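Local coordinates for uncharacterized protein (Bombyx mori, PDB 5AZ0) that is an aldo-keto reductase (AKR2E5) of TIM-barrel fold that probably reduces aldehydes and ketones to alcohols with a nicotinamide cofactor, at residues F9-G14 with P192-Q197; I101-W106 with D129-V134; I151-T156 with I179-R184; I198-N203 with V218-Y223. All coordinates share one frame; numbering follows the deposited sequence.

Contact 1 of 4, residues F9-G14 with P192-Q197; sequences FKLNNG and PPAVNQ
Asn12 lays its side-chain amide along the backbone of Pro193 and Ala194. Its ND2 gives a hydrogen bond to Pro193 O at 2.9 Å, nearly straight at 162°. The donor stands above the carbonyl plane, not on a lone pair. CG lies between the backbone N and the carbonyl carbon (chi1 64°), which turns the amide toward residues 192-194. There Asn12 OD1 comes within 3.3 Å of Ala194 CA, and Asn12 ND2 touches Pro192 CG at 3.7 Å. Two waters complete the join. One donates to both Asn12 OD1 and Pro192 O. The other accepts from Asn12 N and donates to Ala194 O, with 2.6 Å from the water oxygen to Ala194 O. Beside these polar groups Leu11 supplies the apolar contact: its CD2 meets Val195 CG1 at 3.8 Å, the two side chains crossing at a slant. Leu11 to Gly14 form a type I beta turn, closed by Gly14 N bonding to Leu11 O. This turn links strands 8-10 and 16-18, a hairpin that, as in other aldo-keto reductases, lies across the N-terminal mouth of the barrel. Leu11 also touches Val219 of strand 219-223, while Pro192 and Pro193 rest on helix 179-188 and Ala194 leads into strand 195-199.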
loop_
_atom_site.group_PDB
_atom_site.type_symbol
_atom_site.label_atom_id
_atom_site.label_comp_id
_atom_site.label_asym_id
_atom_site.label_seq_id
_atom_site.Cartn_x
_atom_site.Cartn_y
_atom_site.Cartn_z
ATOM N N PHE A 9 -6.544 9.356 -9.275
ATOM C CA PHE A 9 -6.536 10.532 -8.360
ATOM C C PHE A 9 -5.335 11.389 -8.634
ATOM O O PHE A 9 -4.385 10.934 -9.252
ATOM C CB PHE A 9 -6.578 10.075 -6.925
ATOM C CG PHE A 9 -7.813 9.226 -6.562
ATOM C CD1 PHE A 9 -9.063 9.503 -7.068
ATOM C CD2 PHE A 9 -7.730 8.253 -5.615
ATOM C CE1 PHE A 9 -10.170 8.757 -6.679
ATOM C CE2 PHE A 9 -8.804 7.493 -5.235
ATOM C CZ PHE A 9 -10.031 7.762 -5.740
ATOM N N LYS A 10 -5.418 12.661 -8.285
ATOM C CA LYS A 10 -4.362 13.611 -8.505
ATOM C C LYS A 10 -3.546 13.746 -7.209
ATOM O O LYS A 10 -4.084 13.936 -6.138
ATOM C CB LYS A 10 -4.960 14.961 -8.895
ATOM C CG LYS A 10 -6.056 14.974 -9.991
ATOM C CD LYS A 10 -5.564 14.286 -11.227
ATOM C CE LYS A 10 -6.228 14.788 -12.538
ATOM N NZ LYS A 10 -5.139 14.778 -13.613
ATOM N N LEU A 11 -2.250 13.702 -7.309
ATOM C CA LEU A 11 -1.367 13.925 -6.158
ATOM C C LEU A 11 -1.009 15.387 -6.009
ATOM O O LEU A 11 -1.130 16.174 -6.936
ATOM C CB LEU A 11 -0.069 13.131 -6.336
ATOM C CG LEU A 11 -0.224 11.607 -6.402
ATOM C CD1 LEU A 11 1.140 11.041 -6.800
ATOM C CD2 LEU A 11 -0.775 11.057 -5.110
ATOM N N ASN A 12 -0.516 15.732 -4.830
ATOM C CA ASN A 12 -0.113 17.127 -4.515
ATOM C C ASN A 12 1.152 17.585 -5.133
ATOM O O ASN A 12 1.620 18.718 -4.892
ATOM C CB ASN A 12 -0.052 17.309 -2.996
ATOM C CG ASN A 12 1.006 16.442 -2.326
ATOM O OD1 ASN A 12 1.755 15.683 -2.997
ATOM N ND2 ASN A 12 1.002 16.460 -1.000
ATOM N N ASN A 13 1.712 16.759 -6.017
ATOM C CA ASN A 13 2.825 17.171 -6.839
ATOM C C ASN A 13 2.553 17.266 -8.351
ATOM O O ASN A 13 3.507 17.354 -9.143
ATOM C CB ASN A 13 3.966 16.165 -6.640
ATOM C CG ASN A 13 3.738 14.875 -7.429
ATOM O OD1 ASN A 13 2.626 14.516 -7.781
ATOM N ND2 ASN A 13 4.814 14.175 -7.702
ATOM N N GLY A 14 1.302 17.209 -8.768
ATOM C CA GLY A 14 1.005 17.306 -10.206
ATOM C C GLY A 14 0.756 15.975 -10.944
ATOM O O GLY A 14 0.287 15.981 -12.101
ATOM N N PRO A 192 6.038 18.123 0.748
ATOM C CA PRO A 192 5.166 17.249 1.520
ATOM C C PRO A 192 5.056 15.850 0.937
ATOM O O PRO A 192 5.243 15.691 -0.251
ATOM C CB PRO A 192 3.824 17.953 1.439
ATOM C CG PRO A 192 3.860 18.546 0.078
ATOM C CD PRO A 192 5.266 18.961 -0.200
ATOM N N PRO A 193 4.721 14.861 1.760
ATOM C CA PRO A 193 4.432 13.565 1.230
ATOM C C PRO A 193 3.236 13.631 0.303
ATOM O O PRO A 193 2.268 14.396 0.566
ATOM C CB PRO A 193 4.059 12.763 2.443
ATOM C CG PRO A 193 3.529 13.803 3.445
ATOM C CD PRO A 193 4.433 14.962 3.203
ATOM N N ALA A 194 3.287 12.800 -0.742
ATOM C CA ALA A 194 2.231 12.678 -1.689
ATOM C C ALA A 194 1.164 11.744 -1.197
ATOM O O ALA A 194 -0.001 11.901 -1.551
ATOM C CB ALA A 194 2.802 12.174 -3.015
ATOM N N VAL A 195 1.567 10.678 -0.506
ATOM C CA VAL A 195 0.621 9.759 -0.009
ATOM C C VAL A 195 0.986 9.361 1.416
ATOM O O VAL A 195 2.126 9.492 1.828
ATOM C CB VAL A 195 0.499 8.441 -0.877
ATOM C CG1 VAL A 195 0.360 8.696 -2.375
ATOM C CG2 VAL A 195 1.601 7.495 -0.613
ATOM N N ASN A 196 0.018 8.770 2.097
ATOM C CA ASN A 196 0.213 8.000 3.330
ATOM C C ASN A 196 -0.460 6.743 3.059
ATOM O O ASN A 196 -1.703 6.702 2.826
ATOM C CB ASN A 196 -0.418 8.689 4.559
ATOM C CG ASN A 196 -0.092 7.990 5.890
ATOM O OD1 ASN A 196 0.819 7.182 5.982
ATOM N ND2 ASN A 196 -0.854 8.320 6.928
ATOM N N GLN A 197 0.327 5.681 3.024
ATOM C CA GLN A 197 -0.197 4.317 2.791
ATOM C C GLN A 197 -0.373 3.610 4.097
ATOM O O GLN A 197 0.608 3.393 4.816
ATOM C CB GLN A 197 0.691 3.478 1.827
ATOM C CG GLN A 197 0.124 2.110 1.586
ATOM C CD GLN A 197 0.907 1.239 0.560
ATOM O OE1 GLN A 197 1.168 0.104 0.829
ATOM N NE2 GLN A 197 1.161 1.753 -0.625
HETATM O O HOH W 1 4.497 15.794 -2.844
HETATM O O HOH W 2 -1.214 13.935 -2.688
#

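Contact 2 of 4, residues I101-W106 with D129-V134; sequences ITTKVW and DHVNLV
A beta-alpha-beta unit of the barrel is closed here, with Thr102 and Thr103 paired in parallel to Leu133 and Val134. Thr103 N donates to Leu133 O at 3.1 Å, almost in line with the carbonyl bond, and the same oxygen receives a CA-H contact from Thr102. Ile101 O accepts from Asn132 N at 3.0 Å and, weakly, from Leu133 N. Just before strand 133-136 begins, a side chain takes over the pairing: Ile101 N bonds to Asn132 OD1 at 2.9 Å, an almost straight bond whose donor sits well above the amide carbonyl plane. Asn132 OD1 also receives Arg96 NH2, so two donors hold this amide oxygen. Helix 112-126 connects the two strands, and side chains divide between it and the barrel interior. Inside, Thr102 and Leu133 lie side by side, Thr102 OG1 touching Leu133 CD2 at 3.6 Å. Lys104 also points inward and bonds to Asp70, Tyr75 and Gln197; Asp70, Tyr75, Lys104 and His137 probably form the catalytic tetrad known from the family. Outside, Thr103 CG2 meets Val131 CG1 at 3.9 Å, the two side chains at about a right angle. Thr103 OG1 is anti to the backbone N (chi1 -169°) and bonds to Glu78. Val105 CG2 packs on Val134 CG2 at 4.1 Å, and Leu119 and Leu123 of the helix face Thr103 and Val131.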
loop_
_atom_site.group_PDB
_atom_site.type_symbol
_atom_site.label_atom_id
_atom_site.label_comp_id
_atom_site.label_asym_id
_atom_site.label_seq_id
_atom_site.Cartn_x
_atom_site.Cartn_y
_atom_site.Cartn_z
ATOM N N ILE A 101 4.662 2.881 -10.707
ATOM C CA ILE A 101 5.326 1.866 -9.921
ATOM C C ILE A 101 5.862 2.434 -8.632
ATOM O O ILE A 101 6.534 3.451 -8.616
ATOM C CB ILE A 101 6.497 1.266 -10.730
ATOM C CG1 ILE A 101 5.944 0.593 -11.997
ATOM C CG2 ILE A 101 7.288 0.250 -9.898
ATOM C CD1 ILE A 101 7.064 0.271 -12.977
ATOM N N THR A 102 5.501 1.794 -7.554
ATOM C CA THR A 102 5.872 2.235 -6.176
ATOM C C THR A 102 6.834 1.236 -5.540
ATOM O O THR A 102 6.647 0.017 -5.666
ATOM C CB THR A 102 4.621 2.274 -5.278
ATOM O OG1 THR A 102 3.746 3.305 -5.719
ATOM C CG2 THR A 102 4.990 2.627 -3.815
ATOM N N THR A 103 7.878 1.721 -4.887
ATOM C CA THR A 103 8.652 0.870 -4.003
ATOM C C THR A 103 8.830 1.581 -2.634
ATOM O O THR A 103 8.308 2.664 -2.442
ATOM C CB THR A 103 9.990 0.366 -4.599
ATOM O OG1 THR A 103 10.504 -0.660 -3.722
ATOM C CG2 THR A 103 10.998 1.458 -4.697
ATOM N N LYS A 104 9.541 0.952 -1.707
ATOM C CA LYS A 104 9.523 1.337 -0.299
ATOM C C LYS A 104 10.872 0.989 0.371
ATOM O O LYS A 104 11.500 0.021 -0.012
ATOM C CB LYS A 104 8.339 0.748 0.471
ATOM C CG LYS A 104 7.012 0.821 -0.239
ATOM C CD LYS A 104 5.926 0.082 0.538
ATOM C CE LYS A 104 4.773 -0.115 -0.442
ATOM N NZ LYS A 104 3.721 -0.983 0.057
ATOM N N VAL A 105 11.298 1.847 1.288
ATOM C CA VAL A 105 12.597 1.776 1.985
ATOM C C VAL A 105 12.265 1.296 3.394
ATOM O O VAL A 105 11.422 1.960 4.158
ATOM C CB VAL A 105 13.182 3.187 2.102
ATOM C CG1 VAL A 105 14.435 3.256 2.990
ATOM C CG2 VAL A 105 13.519 3.691 0.699
ATOM N N TRP A 106 12.966 0.248 3.811
ATOM C CA TRP A 106 12.731 -0.383 5.089
ATOM C C TRP A 106 13.490 0.260 6.243
ATOM O O TRP A 106 14.278 1.240 6.057
ATOM C CB TRP A 106 13.086 -1.881 4.927
ATOM C CG TRP A 106 12.536 -2.881 5.941
ATOM C CD1 TRP A 106 13.282 -3.608 6.839
ATOM C CD2 TRP A 106 11.178 -3.311 6.120
ATOM N NE1 TRP A 106 12.472 -4.441 7.577
ATOM C CE2 TRP A 106 11.184 -4.307 7.162
ATOM C CE3 TRP A 106 9.969 -2.959 5.543
ATOM C CZ2 TRP A 106 10.030 -4.932 7.609
ATOM C CZ3 TRP A 106 8.801 -3.582 5.964
ATOM C CH2 TRP A 106 8.828 -4.568 6.997
ATOM N N ASP A 129 15.035 3.495 -14.400
ATOM C CA ASP A 129 15.656 4.813 -14.156
ATOM C C ASP A 129 15.100 5.412 -12.875
ATOM O O ASP A 129 15.831 5.959 -12.082
ATOM C CB ASP A 129 15.308 5.788 -15.294
ATOM C CG ASP A 129 15.860 7.220 -15.088
ATOM O OD1 ASP A 129 17.103 7.355 -15.277
ATOM O OD2 ASP A 129 15.044 8.201 -14.825
ATOM N N HIS A 130 13.752 5.341 -12.743
ATOM C CA HIS A 130 13.025 5.952 -11.642
ATOM C C HIS A 130 11.784 5.192 -11.324
ATOM O O HIS A 130 11.265 4.427 -12.138
ATOM C CB HIS A 130 12.665 7.414 -11.934
ATOM C CG HIS A 130 11.839 7.568 -13.167
ATOM N ND1 HIS A 130 12.407 7.823 -14.407
ATOM C CD2 HIS A 130 10.506 7.447 -13.376
ATOM C CE1 HIS A 130 11.441 7.861 -15.317
ATOM N NE2 HIS A 130 10.282 7.671 -14.715
ATOM N N VAL A 131 11.334 5.340 -10.083
ATOM C CA VAL A 131 9.999 4.920 -9.710
ATOM C C VAL A 131 9.085 6.131 -9.786
ATOM O O VAL A 131 9.556 7.269 -9.818
ATOM C CB VAL A 131 9.894 4.290 -8.294
ATOM C CG1 VAL A 131 10.401 2.817 -8.291
ATOM C CG2 VAL A 131 10.592 5.116 -7.215
ATOM N N ASN A 132 7.790 5.861 -9.802
ATOM C CA ASN A 132 6.781 6.922 -9.726
ATOM C C ASN A 132 6.573 7.388 -8.287
ATOM O O ASN A 132 6.224 8.551 -8.084
ATOM C CB ASN A 132 5.452 6.490 -10.285
ATOM C CG ASN A 132 5.585 6.107 -11.759
ATOM O OD1 ASN A 132 6.057 4.988 -12.068
ATOM N ND2 ASN A 132 5.226 7.051 -12.662
ATOM N N LEU A 133 6.779 6.483 -7.332
ATOM C CA LEU A 133 6.574 6.827 -5.947
ATOM C C LEU A 133 7.523 5.988 -5.065
ATOM O O LEU A 133 7.649 4.786 -5.282
ATOM C CB LEU A 133 5.091 6.592 -5.586
ATOM C CG LEU A 133 4.743 6.762 -4.100
ATOM C CD1 LEU A 133 4.926 8.229 -3.662
ATOM C CD2 LEU A 133 3.282 6.343 -3.934
ATOM N N VAL A 134 8.170 6.612 -4.076
ATOM C CA VAL A 134 8.867 5.834 -3.057
ATOM C C VAL A 134 8.367 6.249 -1.669
ATOM O O VAL A 134 8.240 7.447 -1.399
ATOM C CB VAL A 134 10.381 5.960 -3.240
ATOM C CG1 VAL A 134 10.898 7.362 -2.988
ATOM C CG2 VAL A 134 11.127 4.981 -2.331
#

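Contact 3 of 4, residues I151-T156 with I179-R184; sequences IDYLET and IEQMKR. With ACT (acetate ion), chain I.
Asp152 OD1 is gripped by two donors, Arg184 NH1 at 2.9 Å and Leu154 N at 3.2 Å. The first meets it on the syn side. The second comes from above the carboxylate plane and makes Asp152 the N-cap of helix 153-165. Arg184 NH2 takes the other oxygen, Asp152 OD2, at 2.8 Å. This is an end-on, two-pronged salt bridge, met tip to tip with the planes 21° apart. Arg184 reaches it because its chain is extended, with CG anti to the backbone N (chi1 -171°). Leu154 CD1 lies over one face of the guanidinium, 3.6 Å from Arg184 NH2. Tyr153 stands almost upright to that group, its ring plane 86° away. Tyr153 OH receives a weak bond from Arg184 NH1 and donates to the acetate OXT in a short bond of 2.5 Å. The acetate probably came from the crystallisation liquor. An alanine at Asp152 would probably leave the Arg184 guanidinium without its carboxylate mate and freer to turn, and Leu154 N without its capping bond. Tyr153 also packs edge-to-face on Phe177. Flanked by a helix N-terminus and an arginine, the Asp152 carboxylate is likely to stay ionised.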
loop_
_atom_site.group_PDB
_atom_site.type_symbol
_atom_site.label_atom_id
_atom_site.label_comp_id
_atom_site.label_asym_id
_atom_site.label_seq_id
_atom_site.Cartn_x
_atom_site.Cartn_y
_atom_site.Cartn_z
ATOM N N ILE A 151 16.321 7.228 15.072
ATOM C CA ILE A 151 16.474 8.343 14.097
ATOM C C ILE A 151 15.105 8.958 13.898
ATOM O O ILE A 151 14.130 8.245 13.708
ATOM C CB ILE A 151 17.007 7.779 12.749
ATOM C CG1 ILE A 151 18.375 7.129 13.037
ATOM C CG2 ILE A 151 17.122 8.878 11.702
ATOM C CD1 ILE A 151 18.930 6.377 11.853
ATOM N N ASP A 152 15.038 10.267 13.980
ATOM C CA ASP A 152 13.822 10.973 13.692
ATOM C C ASP A 152 13.427 10.739 12.171
ATOM O O ASP A 152 14.265 10.794 11.312
ATOM C CB ASP A 152 14.060 12.434 13.960
ATOM C CG ASP A 152 12.785 13.254 13.934
ATOM O OD1 ASP A 152 11.685 12.722 13.597
ATOM O OD2 ASP A 152 12.928 14.437 14.259
ATOM N N TYR A 153 12.153 10.511 11.904
ATOM C CA TYR A 153 11.640 10.348 10.548
ATOM C C TYR A 153 11.816 11.630 9.744
ATOM O O TYR A 153 11.909 11.550 8.508
ATOM C CB TYR A 153 10.182 9.775 10.536
ATOM C CG TYR A 153 9.212 10.624 11.363
ATOM C CD1 TYR A 153 8.797 11.860 10.919
ATOM C CD2 TYR A 153 8.782 10.198 12.619
ATOM C CE1 TYR A 153 7.960 12.639 11.654
ATOM C CE2 TYR A 153 7.931 10.990 13.392
ATOM C CZ TYR A 153 7.518 12.202 12.909
ATOM O OH TYR A 153 6.678 13.014 13.650
ATOM N N LEU A 154 11.974 12.784 10.423
ATOM C CA LEU A 154 12.356 13.977 9.736
ATOM C C LEU A 154 13.732 13.918 9.117
ATOM O O LEU A 154 13.933 14.582 8.062
ATOM C CB LEU A 154 12.260 15.285 10.590
ATOM C CG LEU A 154 10.890 15.600 11.246
ATOM C CD1 LEU A 154 11.013 16.930 12.035
ATOM C CD2 LEU A 154 9.801 15.766 10.172
ATOM N N GLU A 155 14.692 13.221 9.760
ATOM C CA GLU A 155 16.039 13.056 9.153
ATOM C C GLU A 155 15.834 12.156 7.964
ATOM O O GLU A 155 16.329 12.446 6.923
ATOM C CB GLU A 155 17.201 12.433 10.008
ATOM C CG GLU A 155 18.536 12.367 9.181
ATOM C CD GLU A 155 19.708 11.525 9.721
ATOM O OE1 GLU A 155 19.791 11.469 10.967
ATOM O OE2 GLU A 155 20.552 10.991 8.899
ATOM N N THR A 156 15.104 11.069 8.121
ATOM C CA THR A 156 14.898 10.187 6.985
ATOM C C THR A 156 14.307 10.928 5.760
ATOM O O THR A 156 14.758 10.741 4.641
ATOM C CB THR A 156 14.017 9.027 7.355
ATOM O OG1 THR A 156 14.479 8.501 8.603
ATOM C CG2 THR A 156 14.034 7.969 6.256
ATOM N N ILE A 179 -1.675 10.260 12.850
ATOM C CA ILE A 179 -2.075 11.626 12.567
ATOM C C ILE A 179 -1.097 12.586 13.154
ATOM O O ILE A 179 -0.764 13.624 12.532
ATOM C CB ILE A 179 -3.548 11.876 13.038
ATOM C CG1 ILE A 179 -4.043 13.238 12.576
ATOM C CG2 ILE A 179 -3.720 11.688 14.598
ATOM C CD1 ILE A 179 -5.557 13.410 12.796
ATOM N N GLU A 180 -0.511 12.225 14.311
ATOM C CA GLU A 180 0.513 13.023 14.973
ATOM C C GLU A 180 1.784 13.091 14.127
ATOM O O GLU A 180 2.426 14.131 13.936
ATOM C CB GLU A 180 0.828 12.387 16.379
ATOM C CG GLU A 180 -0.296 12.446 17.443
ATOM C CD GLU A 180 -1.320 11.300 17.442
ATOM O OE1 GLU A 180 -1.208 10.343 16.654
ATOM O OE2 GLU A 180 -2.295 11.374 18.235
ATOM N N GLN A 181 2.202 11.923 13.650
ATOM C CA GLN A 181 3.413 11.870 12.729
ATOM C C GLN A 181 3.172 12.655 11.409
ATOM O O GLN A 181 4.014 13.445 10.958
ATOM C CB GLN A 181 3.747 10.419 12.457
ATOM C CG GLN A 181 4.267 9.723 13.731
ATOM C CD GLN A 181 4.303 8.238 13.615
ATOM O OE1 GLN A 181 3.486 7.647 12.916
ATOM N NE2 GLN A 181 5.275 7.609 14.287
ATOM N N MET A 182 1.958 12.552 10.883
ATOM C CA MET A 182 1.624 13.317 9.652
ATOM C C MET A 182 1.681 14.781 9.868
ATOM O O MET A 182 2.277 15.571 9.058
ATOM C CB MET A 182 0.254 12.897 9.135
ATOM C CG MET A 182 0.225 11.471 8.542
ATOM S SD MET A 182 1.304 11.337 7.047
ATOM C CE MET A 182 0.872 12.776 6.105
ATOM N N LYS A 183 1.097 15.191 10.997
ATOM C CA LYS A 183 1.135 16.650 11.326
ATOM C C LYS A 183 2.568 17.223 11.513
ATOM O O LYS A 183 2.946 18.301 10.990
ATOM C CB LYS A 183 0.224 16.893 12.549
ATOM C CG LYS A 183 0.335 18.263 13.152
ATOM C CD LYS A 183 -0.819 18.623 14.098
ATOM C CE LYS A 183 -0.788 20.141 14.408
ATOM N NZ LYS A 183 -1.872 20.620 15.337
ATOM N N ARG A 184 3.369 16.513 12.285
ATOM C CA ARG A 184 4.751 16.931 12.518
ATOM C C ARG A 184 5.550 16.886 11.186
ATOM O O ARG A 184 6.336 17.778 10.850
ATOM C CB ARG A 184 5.416 15.994 13.543
ATOM C CG ARG A 184 6.793 16.506 13.993
ATOM C CD ARG A 184 7.159 15.974 15.380
ATOM N NE ARG A 184 8.594 16.231 15.628
ATOM C CZ ARG A 184 9.637 15.490 15.201
ATOM N NH1 ARG A 184 9.499 14.409 14.442
ATOM N NH2 ARG A 184 10.871 15.863 15.522
HETATM C C ACT I . 5.208 12.286 16.616
HETATM O O ACT I . 4.546 11.351 17.110
HETATM O OXT ACT I . 6.285 12.129 15.969
HETATM C CH3 ACT I . 4.632 13.634 16.874
#

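Contact 4 of 4, residues I198-N203 with V218-Y223; sequences IEVNLN and VVVVAY
Ile198 and Tyr223 carry this strand pairing, with Val200 beside them. Ile198 N donates to Val221 O at 2.9 Å, and Ile198 O accepts from Tyr223 N at 3.0 Å. The Tyr223 ring folds back over the neighbouring strand, CG lying between backbone N and carbonyl carbon (chi1 72°). One face then lies over Glu199 N, which sits toward the ring rim, 3.6 Å from Tyr223 CE2. Tyr223 OH bonds to Asn176. In related aldo-keto reductases a tyrosine here stacks on the nicotinamide, and Tyr223 probably does the same. An alanine in its place would probably take the ring from over Glu199 N and leave Asn176 OD1 without this bond. The strands belong to a beta-alpha-beta unit, joined by helix 207-215, within the parallel barrel. On the helix side Ile198 CD1 meets Val220 CG1 at 3.9 Å, the side chains at a slant, and Ile198 also touches Leu209. Val200 CB rests on Ala222 CB at 3.7 Å, and its N makes a weak bond to Tyr223 O. At the strand end Glu199 OE2 accepts from Asn201 ND2 at 2.7 Å on its anti lone pair and also from Thr312 N, while OE1 takes Val313 N.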
loop_
_atom_site.group_PDB
_atom_site.type_symbol
_atom_site.label_atom_id
_atom_site.label_comp_id
_atom_site.label_asym_id
_atom_site.label_seq_id
_atom_site.Cartn_x
_atom_site.Cartn_y
_atom_site.Cartn_z
ATOM N N ILE A 198 -1.619 3.177 4.356
ATOM C CA ILE A 198 -2.013 2.644 5.656
ATOM C C ILE A 198 -3.047 1.570 5.492
ATOM O O ILE A 198 -3.671 1.444 4.449
ATOM C CB ILE A 198 -2.671 3.735 6.553
ATOM C CG1 ILE A 198 -3.762 4.491 5.771
ATOM C CG2 ILE A 198 -1.631 4.663 7.075
ATOM C CD1 ILE A 198 -4.534 5.500 6.550
ATOM N N GLU A 199 -3.301 0.821 6.554
ATOM C CA GLU A 199 -4.480 -0.071 6.538
ATOM C C GLU A 199 -5.781 0.682 6.607
ATOM O O GLU A 199 -5.978 1.491 7.505
ATOM C CB GLU A 199 -4.425 -1.054 7.691
ATOM C CG GLU A 199 -5.615 -2.044 7.705
ATOM C CD GLU A 199 -5.598 -2.994 8.955
ATOM O OE1 GLU A 199 -4.545 -3.129 9.651
ATOM O OE2 GLU A 199 -6.666 -3.552 9.269
ATOM N N VAL A 200 -6.647 0.443 5.624
ATOM C CA VAL A 200 -8.039 0.887 5.660
ATOM C C VAL A 200 -8.881 -0.244 5.124
ATOM O O VAL A 200 -8.560 -0.870 4.106
ATOM C CB VAL A 200 -8.323 2.114 4.814
ATOM C CG1 VAL A 200 -9.610 2.826 5.316
ATOM C CG2 VAL A 200 -7.165 3.099 4.877
ATOM N N ASN A 201 -9.960 -0.519 5.832
ATOM C CA ASN A 201 -10.960 -1.574 5.493
ATOM C C ASN A 201 -12.303 -1.299 6.272
ATOM O O ASN A 201 -12.502 -0.206 6.833
ATOM C CB ASN A 201 -10.353 -2.969 5.737
ATOM C CG ASN A 201 -9.794 -3.104 7.137
ATOM O OD1 ASN A 201 -10.552 -2.980 8.135
ATOM N ND2 ASN A 201 -8.497 -3.424 7.247
ATOM N N LEU A 202 -13.283 -2.196 6.166
ATOM C CA LEU A 202 -14.603 -1.903 6.724
ATOM C C LEU A 202 -14.615 -1.838 8.295
ATOM O O LEU A 202 -15.388 -1.095 8.843
ATOM C CB LEU A 202 -15.638 -2.840 6.149
ATOM C CG LEU A 202 -15.896 -2.625 4.682
ATOM C CD1 LEU A 202 -16.650 -3.820 4.150
ATOM C CD2 LEU A 202 -16.662 -1.323 4.411
ATOM N N ASN A 203 -13.714 -2.559 8.947
ATOM C CA ASN A 203 -13.555 -2.555 10.373
ATOM C C ASN A 203 -12.610 -1.506 10.907
ATOM O O ASN A 203 -12.718 -1.184 12.109
ATOM C CB ASN A 203 -13.054 -3.918 10.874
ATOM C CG ASN A 203 -14.031 -5.050 10.561
ATOM O OD1 ASN A 203 -13.642 -6.143 10.217
ATOM N ND2 ASN A 203 -15.312 -4.762 10.644
ATOM N N VAL A 218 -2.948 15.129 0.932
ATOM C CA VAL A 218 -2.209 13.879 0.869
ATOM C C VAL A 218 -3.216 12.814 0.528
ATOM O O VAL A 218 -4.304 12.752 1.143
ATOM C CB VAL A 218 -1.566 13.584 2.218
ATOM C CG1 VAL A 218 -0.866 12.242 2.260
ATOM C CG2 VAL A 218 -0.649 14.750 2.625
ATOM N N VAL A 219 -2.904 12.014 -0.490
ATOM C CA VAL A 219 -3.747 10.882 -0.896
ATOM C C VAL A 219 -3.501 9.690 0.009
ATOM O O VAL A 219 -2.348 9.353 0.347
ATOM C CB VAL A 219 -3.483 10.531 -2.341
ATOM C CG1 VAL A 219 -4.177 9.220 -2.742
ATOM C CG2 VAL A 219 -3.981 11.683 -3.208
ATOM N N VAL A 220 -4.595 9.071 0.423
ATOM C CA VAL A 220 -4.566 7.926 1.251
ATOM C C VAL A 220 -4.603 6.651 0.387
ATOM O O VAL A 220 -5.441 6.546 -0.516
ATOM C CB VAL A 220 -5.754 7.893 2.218
ATOM C CG1 VAL A 220 -5.739 6.612 3.027
ATOM C CG2 VAL A 220 -5.658 9.056 3.162
ATOM N N VAL A 221 -3.736 5.693 0.707
ATOM C CA VAL A 221 -3.631 4.462 -0.064
ATOM C C VAL A 221 -3.813 3.374 0.908
ATOM O O VAL A 221 -3.063 3.293 1.856
ATOM C CB VAL A 221 -2.274 4.330 -0.806
ATOM C CG1 VAL A 221 -2.085 2.900 -1.417
ATOM C CG2 VAL A 221 -2.162 5.426 -1.878
ATOM N N ALA A 222 -4.809 2.515 0.661
ATOM C CA ALA A 222 -5.152 1.456 1.604
ATOM C C ALA A 222 -4.506 0.117 1.243
ATOM O O ALA A 222 -4.793 -0.399 0.164
ATOM C CB ALA A 222 -6.662 1.259 1.634
ATOM N N TYR A 223 -3.701 -0.428 2.134
ATOM C CA TYR A 223 -3.418 -1.856 2.124
ATOM C C TYR A 223 -4.353 -2.638 3.047
ATOM O O TYR A 223 -5.049 -2.052 3.856
ATOM C CB TYR A 223 -1.959 -2.141 2.396
ATOM C CG TYR A 223 -1.425 -1.947 3.787
ATOM C CD1 TYR A 223 -1.566 -2.938 4.756
ATOM C CD2 TYR A 223 -0.743 -0.797 4.138
ATOM C CE1 TYR A 223 -1.060 -2.757 6.018
ATOM C CE2 TYR A 223 -0.225 -0.645 5.375
ATOM C CZ TYR A 223 -0.384 -1.598 6.324
ATOM O OH TYR A 223 0.207 -1.423 7.584
#

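Overall arrangement
All four contacts belong to one TIM barrel. Contact 1 spans the longest stretch of chain: contact 2 and then contact 3 fall between its two segments, and contact 4 follows. Contacts 1, 2 and 4 reach the same parallel sheet, and contacts 1 and 4 share strand 195-199. Contact 3 joins two helices outside it. Contact 1 is the hub, its centre about 13 Å from that of contact 2, 14 Å from contact 4 and 16 Å from contact 3; the others lie about 19 Å apart. Gln197 reaches Lys104 inside the barrel, so side chains from strands 100-105 and 195-199 meet at the probable active site. Contacts 3 and 4 also touch, through Met182 and Val218.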